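Local coordinates for F-actin-capping protein subunit alpha (Plasmodium berghei, PDB 7A0H) that probably caps the fast-growing barbed ends of actin filaments, binding without calcium and blocking subunit exchange there without severing the filament, at residues Leu81-Lys86 against Lys115-Cys120; Tyr163-Glu166 against Tyr171-Phe174; Lys72-Lys75 against Leu79-His82; Val198-Ala203 against Glu244-Ser249. One frame throughout, in Å; residues are numbered along the deposited sequence.

The four contacts are connected through shared or touching residues. Interaction 3 and interaction 1 share Leu81 and His82, so strand 79-82 pairs with the loop before it and then runs into the turn that receives Arg117; their centres lie about 12 Å apart. Tyr163 of interaction 2 packs on both, its CE1 lying 3.3 Å from Pro83 CD and 3.7 Å from Ser74 CB. Interactions 2 and 4 meet in the five-stranded antiparallel sheet, where Leu173 O and Val198 N are 2.9 Å apart. Tyr116 and Ala119, on the helix of interaction 1, pack against Phe246 and Ala247 of interaction 4. Interactions 3 and 4 do not touch, their nearest atoms being about 9 Å apart.

Interaction 1. Residues Leu81-Lys86 against Lys115-Cys120; sequences LHPNLK and KYRVAC
Arg117 reaches from helix 112-131 into the turn after strand 79-82 and grips Asn84 with the end of its guanidinium. NH1 and NH2 both donate to Asn84 OD1, at 2.6 Å and 2.8 Å, and each bond is bent, with N-H...O angles of 140° and 131°, because two roughly parallel N-H groups share one oxygen lying between their directions. OD1 lies near the guanidinium plane, while the Asn84 amide is turned 61° from it. The packed side is formed by Pro83: its CB sits 3.6 Å from Arg117 NH1, and its carbonyl oxygen lies over one face of the guanidinium without a hydrogen bond. Pro83 also touches Ser161 and Tyr163 of strand 154-167, and Arg117 NH1 donates to Val162 O there. Asn84, partly exposed, lies at the more open margin, where its ND2 bonds to Asn121 OD1. Lys86 is a separate polar tie: bent at chi2 and chi4, it gives NZ a 2.8 Å hydrogen bond to Pro83 O, leaving NZ 3.6 Å from Arg117 NH2. Glu114, one helical turn before Arg117, makes salt bridges with Lys86 NZ and Arg117 NE. The two cations thus share one carboxylate, which probably offsets their repulsion and ties the turn to the helix.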
loop_
_atom_site.group_PDB
_atom_site.type_symbol
_atom_site.label_atom_id
_atom_site.label_comp_id
_atom_site.label_asym_id
_atom_site.label_seq_id
_atom_site.Cartn_x
_atom_site.Cartn_y
_atom_site.Cartn_z
ATOM N N LEU A 81 6.168 -4.777 30.195
ATOM C CA LEU A 81 5.882 -5.793 31.201
ATOM C C LEU A 81 5.636 -7.115 30.515
ATOM O O LEU A 81 4.959 -7.193 29.474
ATOM C CB LEU A 81 4.669 -5.434 32.062
ATOM C CG LEU A 81 4.296 -6.428 33.185
ATOM C CD1 LEU A 81 5.321 -6.435 34.319
ATOM C CD2 LEU A 81 2.902 -6.116 33.739
ATOM N N HIS A 82 6.225 -8.129 31.056
ATOM C CA HIS A 82 5.685 -9.452 30.794
ATOM C C HIS A 82 4.875 -9.892 32.041
ATOM O O HIS A 82 5.472 -10.224 33.058
ATOM C CB HIS A 82 6.822 -10.425 30.516
ATOM C CG HIS A 82 6.361 -11.771 30.057
ATOM N ND1 HIS A 82 5.831 -12.704 30.915
ATOM C CD2 HIS A 82 6.465 -12.373 28.845
ATOM C CE1 HIS A 82 5.657 -13.840 30.257
ATOM N NE2 HIS A 82 6.007 -13.659 28.998
ATOM N N PRO A 83 3.545 -9.867 32.012
ATOM C CA PRO A 83 2.773 -10.035 33.264
ATOM C C PRO A 83 2.833 -11.435 33.881
ATOM O O PRO A 83 2.746 -11.582 35.107
ATOM C CB PRO A 83 1.353 -9.629 32.865
ATOM C CG PRO A 83 1.328 -9.613 31.408
ATOM C CD PRO A 83 2.730 -9.226 30.960
ATOM N N ASN A 84 3.033 -12.466 33.100
ATOM C CA ASN A 84 3.201 -13.746 33.757
ATOM C C ASN A 84 4.545 -13.950 34.379
ATOM O O ASN A 84 4.623 -14.536 35.459
ATOM C CB ASN A 84 2.868 -14.884 32.817
ATOM C CG ASN A 84 1.370 -14.971 32.581
ATOM O OD1 ASN A 84 0.568 -14.250 33.243
ATOM N ND2 ASN A 84 0.988 -15.712 31.574
ATOM N N LEU A 85 5.647 -13.562 33.698
ATOM C CA LEU A 85 6.952 -13.722 34.328
ATOM C C LEU A 85 7.256 -12.664 35.380
ATOM O O LEU A 85 8.196 -12.864 36.168
ATOM C CB LEU A 85 8.089 -13.733 33.269
ATOM C CG LEU A 85 7.960 -14.905 32.300
ATOM C CD1 LEU A 85 8.776 -14.775 31.075
ATOM C CD2 LEU A 85 8.367 -16.157 33.015
ATOM N N LYS A 86 6.534 -11.540 35.397
ATOM C CA LYS A 86 6.811 -10.495 36.373
ATOM C C LYS A 86 8.209 -9.930 36.147
ATOM O O LYS A 86 9.094 -9.975 37.003
ATOM C CB LYS A 86 6.648 -11.053 37.787
ATOM C CG LYS A 86 5.188 -11.511 38.131
ATOM C CD LYS A 86 4.222 -10.308 37.967
ATOM C CE LYS A 86 2.812 -10.555 38.551
ATOM N NZ LYS A 86 1.981 -11.522 37.775
ATOM N N LYS A 115 -5.827 -11.920 40.666
ATOM C CA LYS A 115 -6.552 -13.181 40.542
ATOM C C LYS A 115 -7.455 -13.147 39.316
ATOM O O LYS A 115 -7.508 -14.106 38.533
ATOM C CB LYS A 115 -7.373 -13.406 41.814
ATOM C CG LYS A 115 -6.620 -13.909 43.042
ATOM C CD LYS A 115 -7.621 -14.197 44.204
ATOM C CE LYS A 115 -6.923 -14.590 45.514
ATOM N NZ LYS A 115 -7.561 -13.960 46.739
ATOM N N TYR A 116 -8.061 -11.998 39.040
ATOM C CA TYR A 116 -8.777 -11.852 37.780
ATOM C C TYR A 116 -7.854 -12.065 36.589
ATOM O O TYR A 116 -8.210 -12.793 35.651
ATOM C CB TYR A 116 -9.390 -10.466 37.761
ATOM C CG TYR A 116 -10.723 -10.336 38.474
ATOM C CD1 TYR A 116 -11.918 -10.646 37.838
ATOM C CD2 TYR A 116 -10.788 -9.929 39.782
ATOM C CE1 TYR A 116 -13.161 -10.499 38.473
ATOM C CE2 TYR A 116 -11.996 -9.782 40.420
ATOM C CZ TYR A 116 -13.178 -10.089 39.755
ATOM O OH TYR A 116 -14.362 -9.953 40.363
ATOM N N ARG A 117 -6.645 -11.445 36.629
ATOM C CA ARG A 117 -5.693 -11.513 35.513
ATOM C C ARG A 117 -5.240 -12.945 35.301
ATOM O O ARG A 117 -5.130 -13.427 34.151
ATOM C CB ARG A 117 -4.469 -10.585 35.789
ATOM C CG ARG A 117 -3.528 -10.346 34.499
ATOM C CD ARG A 117 -2.069 -9.910 34.848
ATOM N NE ARG A 117 -1.391 -11.028 35.478
ATOM C CZ ARG A 117 -0.942 -12.108 34.847
ATOM N NH1 ARG A 117 -1.027 -12.233 33.525
ATOM N NH2 ARG A 117 -0.373 -13.050 35.577
ATOM N N VAL A 118 -4.919 -13.622 36.396
ATOM C CA VAL A 118 -4.440 -14.997 36.265
ATOM C C VAL A 118 -5.534 -15.839 35.604
ATOM O O VAL A 118 -5.262 -16.570 34.631
ATOM C CB VAL A 118 -4.016 -15.566 37.614
ATOM C CG1 VAL A 118 -3.813 -17.034 37.523
ATOM C CG2 VAL A 118 -2.614 -14.890 38.129
ATOM N N ALA A 119 -6.789 -15.722 36.110
ATOM C CA ALA A 119 -7.895 -16.504 35.564
ATOM C C ALA A 119 -8.137 -16.140 34.099
ATOM O O ALA A 119 -8.338 -17.010 33.232
ATOM C CB ALA A 119 -9.191 -16.241 36.362
ATOM N N CYS A 120 -8.191 -14.850 33.801
ATOM C CA CYS A 120 -8.354 -14.515 32.400
ATOM C C CYS A 120 -7.189 -15.018 31.558
ATOM O O CYS A 120 -7.402 -15.442 30.422
ATOM C CB CYS A 120 -8.494 -13.056 32.214
ATOM S SG CYS A 120 -10.054 -12.305 32.786
#

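Interaction 2. Residues Tyr163-Glu166 against Tyr171-Phe174; sequences YASE and YNLF
The beta hairpin of strands 154-167 and 170-183 pairs, close to its turn, Tyr163 with Phe174, Ala164 with Leu173, Ser165 with Asn172 and Glu166 with Tyr171. Tyr163 and Phe174 form a hydrogen-bonded pair: Tyr163 N donates to Phe174 O at 2.9 Å, nearly straight at 171°, and Phe174 N returns a bond to Tyr163 O at 3.0 Å. Ser165 N to Asn172 O, 3.1 Å, continues the ladder, but the return bond from Asn172 N to Ser165 O is weak, bent to 122°. The hairpin supplies the first two strands of the five-stranded antiparallel sheet, and its two faces differ in character. On one, Ala164 CB meets Leu173 CD2 at 3.9 Å beneath helix 112-131, which Ala164 touches at Leu113 and Leu173 at Cys120. On the other, the Tyr163 and Phe174 side chains run alongside each other, CD2 of the tyrosine coming to the edge of the phenylalanine ring. There a water accepts from Asn172 ND2 at 2.7 Å, donates to Tyr163 O and bonds to Ser165 OG. Asn172, its CG anti to the backbone N (chi1 -174°), extends its amide along the face carrying Ser165, which lets ND2 reach the water and OD1 accept from Asn197 ND2.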
loop_
_atom_site.group_PDB
_atom_site.type_symbol
_atom_site.label_atom_id
_atom_site.label_comp_id
_atom_site.label_asym_id
_atom_site.label_seq_id
_atom_site.Cartn_x
_atom_site.Cartn_y
_atom_site.Cartn_z
ATOM N N TYR A 163 -3.030 -8.275 30.816
ATOM C CA TYR A 163 -2.443 -7.202 31.611
ATOM C C TYR A 163 -3.467 -6.567 32.541
ATOM O O TYR A 163 -4.615 -6.336 32.148
ATOM C CB TYR A 163 -1.846 -6.015 30.708
ATOM C CG TYR A 163 -0.901 -6.473 29.645
ATOM C CD1 TYR A 163 0.491 -6.525 29.885
ATOM C CD2 TYR A 163 -1.379 -6.927 28.449
ATOM C CE1 TYR A 163 1.374 -7.023 28.942
ATOM C CE2 TYR A 163 -0.498 -7.382 27.452
ATOM C CZ TYR A 163 0.861 -7.427 27.683
ATOM O OH TYR A 163 1.731 -7.916 26.697
ATOM N N ALA A 164 -3.046 -6.201 33.746
ATOM C CA ALA A 164 -4.005 -5.660 34.712
ATOM C C ALA A 164 -3.525 -4.355 35.312
ATOM O O ALA A 164 -2.342 -4.226 35.663
ATOM C CB ALA A 164 -4.221 -6.603 35.870
ATOM N N SER A 165 -4.451 -3.402 35.449
ATOM C CA SER A 165 -4.138 -2.134 36.110
ATOM C C SER A 165 -5.372 -1.687 36.868
ATOM O O SER A 165 -6.481 -2.207 36.651
ATOM C CB SER A 165 -3.667 -1.039 35.108
ATOM O OG SER A 165 -4.621 -0.920 34.029
ATOM N N GLU A 166 -5.191 -0.676 37.706
ATOM C CA GLU A 166 -6.155 -0.299 38.741
ATOM C C GLU A 166 -6.170 1.229 38.785
ATOM O O GLU A 166 -5.259 1.830 39.344
ATOM C CB GLU A 166 -5.763 -0.890 40.087
ATOM C CG GLU A 166 -6.279 -0.110 41.319
ATOM C CD GLU A 166 -6.404 -0.986 42.563
ATOM O OE1 GLU A 166 -5.775 -2.079 42.595
ATOM O OE2 GLU A 166 -7.149 -0.589 43.497
ATOM N N TYR A 171 -10.973 -1.379 38.139
ATOM C CA TYR A 171 -10.023 -2.339 37.624
ATOM C C TYR A 171 -10.023 -2.338 36.105
ATOM O O TYR A 171 -10.941 -1.829 35.471
ATOM C CB TYR A 171 -10.271 -3.777 38.044
ATOM C CG TYR A 171 -10.154 -4.089 39.507
ATOM C CD1 TYR A 171 -9.354 -3.313 40.354
ATOM C CD2 TYR A 171 -10.823 -5.166 40.039
ATOM C CE1 TYR A 171 -9.258 -3.599 41.697
ATOM C CE2 TYR A 171 -10.742 -5.466 41.383
ATOM C CZ TYR A 171 -9.954 -4.689 42.206
ATOM O OH TYR A 171 -9.875 -5.005 43.538
ATOM N N ASN A 172 -8.965 -2.907 35.528
ATOM C CA ASN A 172 -8.909 -2.910 34.078
ATOM C C ASN A 172 -8.141 -4.134 33.633
ATOM O O ASN A 172 -7.131 -4.514 34.235
ATOM C CB ASN A 172 -8.266 -1.630 33.524
ATOM C CG ASN A 172 -8.340 -1.582 32.024
ATOM O OD1 ASN A 172 -9.307 -1.060 31.436
ATOM N ND2 ASN A 172 -7.367 -2.224 31.373
ATOM N N LEU A 173 -8.674 -4.806 32.672
ATOM C CA LEU A 173 -7.963 -5.933 32.119
ATOM C C LEU A 173 -7.913 -5.788 30.605
ATOM O O LEU A 173 -8.929 -5.496 29.951
ATOM C CB LEU A 173 -8.629 -7.222 32.525
ATOM C CG LEU A 173 -8.629 -7.719 33.968
ATOM C CD1 LEU A 173 -9.806 -8.776 33.980
ATOM C CD2 LEU A 173 -7.364 -8.351 34.380
ATOM N N PHE A 174 -6.750 -6.078 30.069
ATOM C CA PHE A 174 -6.491 -5.976 28.662
ATOM C C PHE A 174 -6.003 -7.328 28.245
ATOM O O PHE A 174 -5.012 -7.820 28.807
ATOM C CB PHE A 174 -5.472 -4.917 28.384
ATOM C CG PHE A 174 -5.222 -4.673 26.889
ATOM C CD1 PHE A 174 -6.172 -4.018 26.139
ATOM C CD2 PHE A 174 -4.049 -5.104 26.266
ATOM C CE1 PHE A 174 -5.969 -3.749 24.780
ATOM C CE2 PHE A 174 -3.806 -4.834 24.882
ATOM C CZ PHE A 174 -4.749 -4.150 24.154
HETATM O O HOH W 1 -4.906 -3.242 31.953
#

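Interaction 3. Residues Lys72-Lys75 against Leu79-His82; sequences KESK and LYLH
Ser74 O accepts the backbone N-H of Leu81 at 2.9 Å, with an N-H...O angle of 156°. This bond flanks a single antiparallel bridge, the non-hydrogen-bonded pair Lys75-Tyr80, by which the short edge strand 75-76 joins strand 79-82 in a four-stranded antiparallel sheet. Two CA-H...O contacts run beside it, from Tyr80 CA to Ser74 O and from Lys75 CA to Leu79 O. Among the side chains, Ser74 OG stands at the edge of the Tyr80 ring, 3.4 Å from CD1, while Lys75 lies alongside that ring, its CG 3.9 Å from CE1. The lysine chain bends at chi3 and chi4, which keeps NZ near the phenol end, 3.9 Å from Tyr80 OH. Farther out, Glu54 OE2 links both ends, with a salt bridge to Lys75 NZ and a hydrogen bond to Tyr80 OH. The Tyr80 side chain is also packed against Ile68 and Ile70 of strand 66-70 and meets the ring of His93. Ser74 OG, held between backbone N and carbonyl carbon (chi1 58°), has Ile69 O as its strongest hydrogen-bond partner and Cys71 O as a second, shared or alternative acceptor, and Ser74 CB lies 3.9 Å from Leu81 O.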
loop_
_atom_site.group_PDB
_atom_site.type_symbol
_atom_site.label_atom_id
_atom_site.label_comp_id
_atom_site.label_asym_id
_atom_site.label_seq_id
_atom_site.Cartn_x
_atom_site.Cartn_y
_atom_site.Cartn_z
ATOM N N LYS A 72 1.043 0.007 23.983
ATOM C CA LYS A 72 0.781 0.918 25.099
ATOM C C LYS A 72 0.628 0.163 26.395
ATOM O O LYS A 72 1.210 0.522 27.422
ATOM C CB LYS A 72 -0.522 1.681 24.914
ATOM C CG LYS A 72 -0.652 2.528 23.741
ATOM C CD LYS A 72 -2.082 3.005 23.653
ATOM C CE LYS A 72 -2.237 3.915 22.441
ATOM N NZ LYS A 72 -3.628 4.405 22.335
ATOM N N GLU A 73 -0.240 -0.855 26.368
ATOM C CA GLU A 73 -0.707 -1.539 27.572
ATOM C C GLU A 73 0.436 -2.250 28.290
ATOM O O GLU A 73 0.381 -2.450 29.517
ATOM C CB GLU A 73 -1.846 -2.494 27.145
ATOM C CG GLU A 73 -3.134 -1.728 26.780
ATOM C CD GLU A 73 -3.290 -1.310 25.279
ATOM O OE1 GLU A 73 -2.504 -1.709 24.379
ATOM O OE2 GLU A 73 -4.235 -0.526 25.003
ATOM N N SER A 74 1.475 -2.671 27.566
ATOM C CA SER A 74 2.573 -3.280 28.285
ATOM C C SER A 74 3.585 -2.251 28.777
ATOM O O SER A 74 4.401 -2.611 29.621
ATOM C CB SER A 74 3.307 -4.319 27.422
ATOM O OG SER A 74 3.826 -3.776 26.200
ATOM N N LYS A 75 3.479 -0.977 28.347
ATOM C CA LYS A 75 4.526 -0.013 28.621
ATOM C C LYS A 75 4.662 0.169 30.110
ATOM O O LYS A 75 3.681 0.386 30.821
ATOM C CB LYS A 75 4.265 1.385 28.017
ATOM C CG LYS A 75 4.248 1.516 26.506
ATOM C CD LYS A 75 4.209 2.989 26.077
ATOM C CE LYS A 75 5.434 3.831 26.582
ATOM N NZ LYS A 75 6.789 3.221 26.387
ATOM N N LEU A 79 10.273 0.607 29.835
ATOM C CA LEU A 79 10.315 -0.853 29.770
ATOM C C LEU A 79 8.930 -1.401 29.375
ATOM O O LEU A 79 7.952 -0.668 29.151
ATOM C CB LEU A 79 10.841 -1.393 31.120
ATOM C CG LEU A 79 12.149 -0.681 31.669
ATOM C CD1 LEU A 79 12.736 -1.241 32.933
ATOM C CD2 LEU A 79 13.279 -0.691 30.672
ATOM N N TYR A 80 8.847 -2.729 29.269
ATOM C CA TYR A 80 7.671 -3.446 28.794
ATOM C C TYR A 80 7.423 -4.606 29.744
ATOM O O TYR A 80 8.332 -5.393 29.997
ATOM C CB TYR A 80 7.850 -3.967 27.345
ATOM C CG TYR A 80 7.961 -2.779 26.409
ATOM C CD1 TYR A 80 6.822 -2.127 25.992
ATOM C CD2 TYR A 80 9.238 -2.263 26.010
ATOM C CE1 TYR A 80 6.902 -1.020 25.209
ATOM C CE2 TYR A 80 9.350 -1.121 25.177
ATOM C CZ TYR A 80 8.199 -0.495 24.824
ATOM O OH TYR A 80 8.330 0.582 24.032
ATOM N N LEU A 81 6.168 -4.777 30.195
ATOM C CA LEU A 81 5.882 -5.793 31.201
ATOM C C LEU A 81 5.636 -7.115 30.515
ATOM O O LEU A 81 4.959 -7.193 29.474
ATOM C CB LEU A 81 4.669 -5.434 32.062
ATOM C CG LEU A 81 4.296 -6.428 33.185
ATOM C CD1 LEU A 81 5.321 -6.435 34.319
ATOM C CD2 LEU A 81 2.902 -6.116 33.739
ATOM N N HIS A 82 6.225 -8.129 31.056
ATOM C CA HIS A 82 5.685 -9.452 30.794
ATOM C C HIS A 82 4.875 -9.892 32.041
ATOM O O HIS A 82 5.472 -10.224 33.058
ATOM C CB HIS A 82 6.822 -10.425 30.516
ATOM C CG HIS A 82 6.361 -11.771 30.057
ATOM N ND1 HIS A 82 5.831 -12.704 30.915
ATOM C CD2 HIS A 82 6.465 -12.373 28.845
ATOM C CE1 HIS A 82 5.657 -13.840 30.257
ATOM N NE2 HIS A 82 6.007 -13.659 28.998
#

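Interaction 4. Residues Val198-Ala203 against Glu244-Ser249; sequences VNFLEA and ENFASS
Phe246 leaves helix 243-266 with CG anti to its own backbone N (chi1 179°) and reaches toward the sheet, while Phe200, at the end of strand 187-200, holds CG between backbone N and carbonyl carbon (chi1 73°) and comes from the opposite direction. The two rings meet unequally. Phe246 CZ sits over the centre of one face of Phe200, 3.7 Å above its plane, with the nearest ring atom, Phe200 CE1, at 3.8 Å. Phe246 CE1 reaches Phe200 CD1 at 3.9 Å. The centroids are 4.8 Å apart and the planes inclined by 36°, an oblique pair, neither stacked nor edge-to-face. Val198, two residues back on the same side of the strand, adds a looser touch, its CG1 lying 4.4 Å from Phe246 CZ. All three residues are buried, and no hydrogen bond crosses between the segments, whose contact is wholly apolar. Tyr116 of helix 112-131 meets both phenylalanines edge-to-face, making a three-ring cluster, and Ile207 of the adjoining strand touches Val198, Phe200 and Phe246. On the helix, Ser249 OG donates to Asn245 O at 2.9 Å, sharing that acceptor with its own backbone N. The cluster belongs to a helix-on-sheet core, in which helices 243-266 and 112-131 pack over the five-stranded antiparallel sheet, as in the capping protein fold.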
loop_
_atom_site.group_PDB
_atom_site.type_symbol
_atom_site.label_atom_id
_atom_site.label_comp_id
_atom_site.label_asym_id
_atom_site.label_seq_id
_atom_site.Cartn_x
_atom_site.Cartn_y
_atom_site.Cartn_z
ATOM N N VAL A 198 -11.604 -4.623 29.382
ATOM C CA VAL A 198 -12.762 -4.452 30.253
ATOM C C VAL A 198 -12.358 -3.588 31.434
ATOM O O VAL A 198 -11.329 -3.834 32.083
ATOM C CB VAL A 198 -13.394 -5.773 30.759
ATOM C CG1 VAL A 198 -12.396 -6.607 31.389
ATOM C CG2 VAL A 198 -14.464 -5.471 31.782
ATOM N N ASN A 199 -13.164 -2.588 31.713
ATOM C CA ASN A 199 -12.918 -1.714 32.848
ATOM C C ASN A 199 -14.114 -1.888 33.791
ATOM O O ASN A 199 -15.242 -1.587 33.407
ATOM C CB ASN A 199 -12.749 -0.257 32.363
ATOM C CG ASN A 199 -12.245 0.662 33.459
ATOM O OD1 ASN A 199 -11.154 0.450 34.016
ATOM N ND2 ASN A 199 -13.083 1.620 33.853
ATOM N N PHE A 200 -13.856 -2.277 35.046
ATOM C CA PHE A 200 -14.926 -2.835 35.871
ATOM C C PHE A 200 -14.602 -2.737 37.356
ATOM O O PHE A 200 -13.440 -2.661 37.760
ATOM C CB PHE A 200 -15.181 -4.317 35.536
ATOM C CG PHE A 200 -14.114 -5.208 36.026
ATOM C CD1 PHE A 200 -14.354 -6.062 37.065
ATOM C CD2 PHE A 200 -12.840 -5.190 35.463
ATOM C CE1 PHE A 200 -13.320 -6.880 37.562
ATOM C CE2 PHE A 200 -11.810 -6.009 35.946
ATOM C CZ PHE A 200 -12.032 -6.830 37.003
ATOM N N LEU A 201 -15.663 -2.788 38.158
ATOM C CA LEU A 201 -15.555 -2.973 39.601
ATOM C C LEU A 201 -15.806 -4.424 40.001
ATOM O O LEU A 201 -16.528 -5.169 39.336
ATOM C CB LEU A 201 -16.550 -2.080 40.337
ATOM C CG LEU A 201 -16.232 -0.608 40.270
ATOM C CD1 LEU A 201 -17.514 0.117 40.583
ATOM C CD2 LEU A 201 -14.992 -0.234 41.238
ATOM N N GLU A 202 -15.254 -4.798 41.149
ATOM C CA GLU A 202 -15.515 -6.125 41.715
ATOM C C GLU A 202 -16.999 -6.397 41.864
ATOM O O GLU A 202 -17.466 -7.518 41.635
ATOM C CB GLU A 202 -14.836 -6.214 43.076
ATOM C CG GLU A 202 -14.626 -7.597 43.583
ATOM C CD GLU A 202 -13.668 -7.618 44.738
ATOM O OE1 GLU A 202 -12.911 -6.600 44.923
ATOM O OE2 GLU A 202 -13.695 -8.653 45.443
ATOM N N ALA A 203 -17.757 -5.392 42.257
ATOM C CA ALA A 203 -19.158 -5.567 42.569
ATOM C C ALA A 203 -20.012 -5.644 41.319
ATOM O O ALA A 203 -21.154 -6.073 41.408
ATOM C CB ALA A 203 -19.611 -4.429 43.494
ATOM N N GLU A 244 -13.291 -17.137 38.131
ATOM C CA GLU A 244 -13.121 -18.017 36.997
ATOM C C GLU A 244 -14.287 -17.927 36.027
ATOM O O GLU A 244 -14.088 -17.893 34.789
ATOM C CB GLU A 244 -12.991 -19.423 37.524
ATOM C CG GLU A 244 -12.897 -20.406 36.473
ATOM C CD GLU A 244 -12.662 -21.836 36.974
ATOM O OE1 GLU A 244 -12.257 -22.063 38.154
ATOM O OE2 GLU A 244 -12.964 -22.731 36.148
ATOM N N ASN A 245 -15.505 -17.853 36.538
ATOM C CA ASN A 245 -16.652 -17.747 35.643
ATOM C C ASN A 245 -16.600 -16.439 34.869
ATOM O O ASN A 245 -17.028 -16.368 33.713
ATOM C CB ASN A 245 -17.969 -17.823 36.420
ATOM C CG ASN A 245 -18.303 -19.232 36.959
ATOM O OD1 ASN A 245 -17.666 -20.234 36.602
ATOM N ND2 ASN A 245 -19.318 -19.284 37.863
ATOM N N PHE A 246 -16.128 -15.378 35.538
ATOM C CA PHE A 246 -15.876 -14.077 34.902
ATOM C C PHE A 246 -14.963 -14.220 33.671
ATOM O O PHE A 246 -15.309 -13.785 32.594
ATOM C CB PHE A 246 -15.280 -13.129 35.969
ATOM C CG PHE A 246 -14.913 -11.693 35.465
ATOM C CD1 PHE A 246 -15.773 -10.619 35.695
ATOM C CD2 PHE A 246 -13.702 -11.447 34.790
ATOM C CE1 PHE A 246 -15.458 -9.326 35.278
ATOM C CE2 PHE A 246 -13.390 -10.165 34.305
ATOM C CZ PHE A 246 -14.239 -9.079 34.589
ATOM N N ALA A 247 -13.874 -14.964 33.810
ATOM C CA ALA A 247 -12.910 -15.184 32.738
ATOM C C ALA A 247 -13.561 -15.964 31.603
ATOM O O ALA A 247 -13.443 -15.611 30.393
ATOM C CB ALA A 247 -11.695 -15.923 33.372
ATOM N N SER A 248 -14.295 -17.008 31.953
ATOM C CA SER A 248 -14.990 -17.833 30.951
ATOM C C SER A 248 -15.987 -17.005 30.165
ATOM O O SER A 248 -16.048 -17.134 28.944
ATOM C CB SER A 248 -15.666 -19.019 31.647
ATOM O OG SER A 248 -14.720 -20.095 31.846
ATOM N N SER A 249 -16.721 -16.080 30.817
ATOM C CA SER A 249 -17.706 -15.281 30.094
ATOM C C SER A 249 -17.042 -14.344 29.089
ATOM O O SER A 249 -17.464 -14.251 27.937
ATOM C CB SER A 249 -18.571 -14.417 31.042
ATOM O OG SER A 249 -19.139 -15.153 32.100
#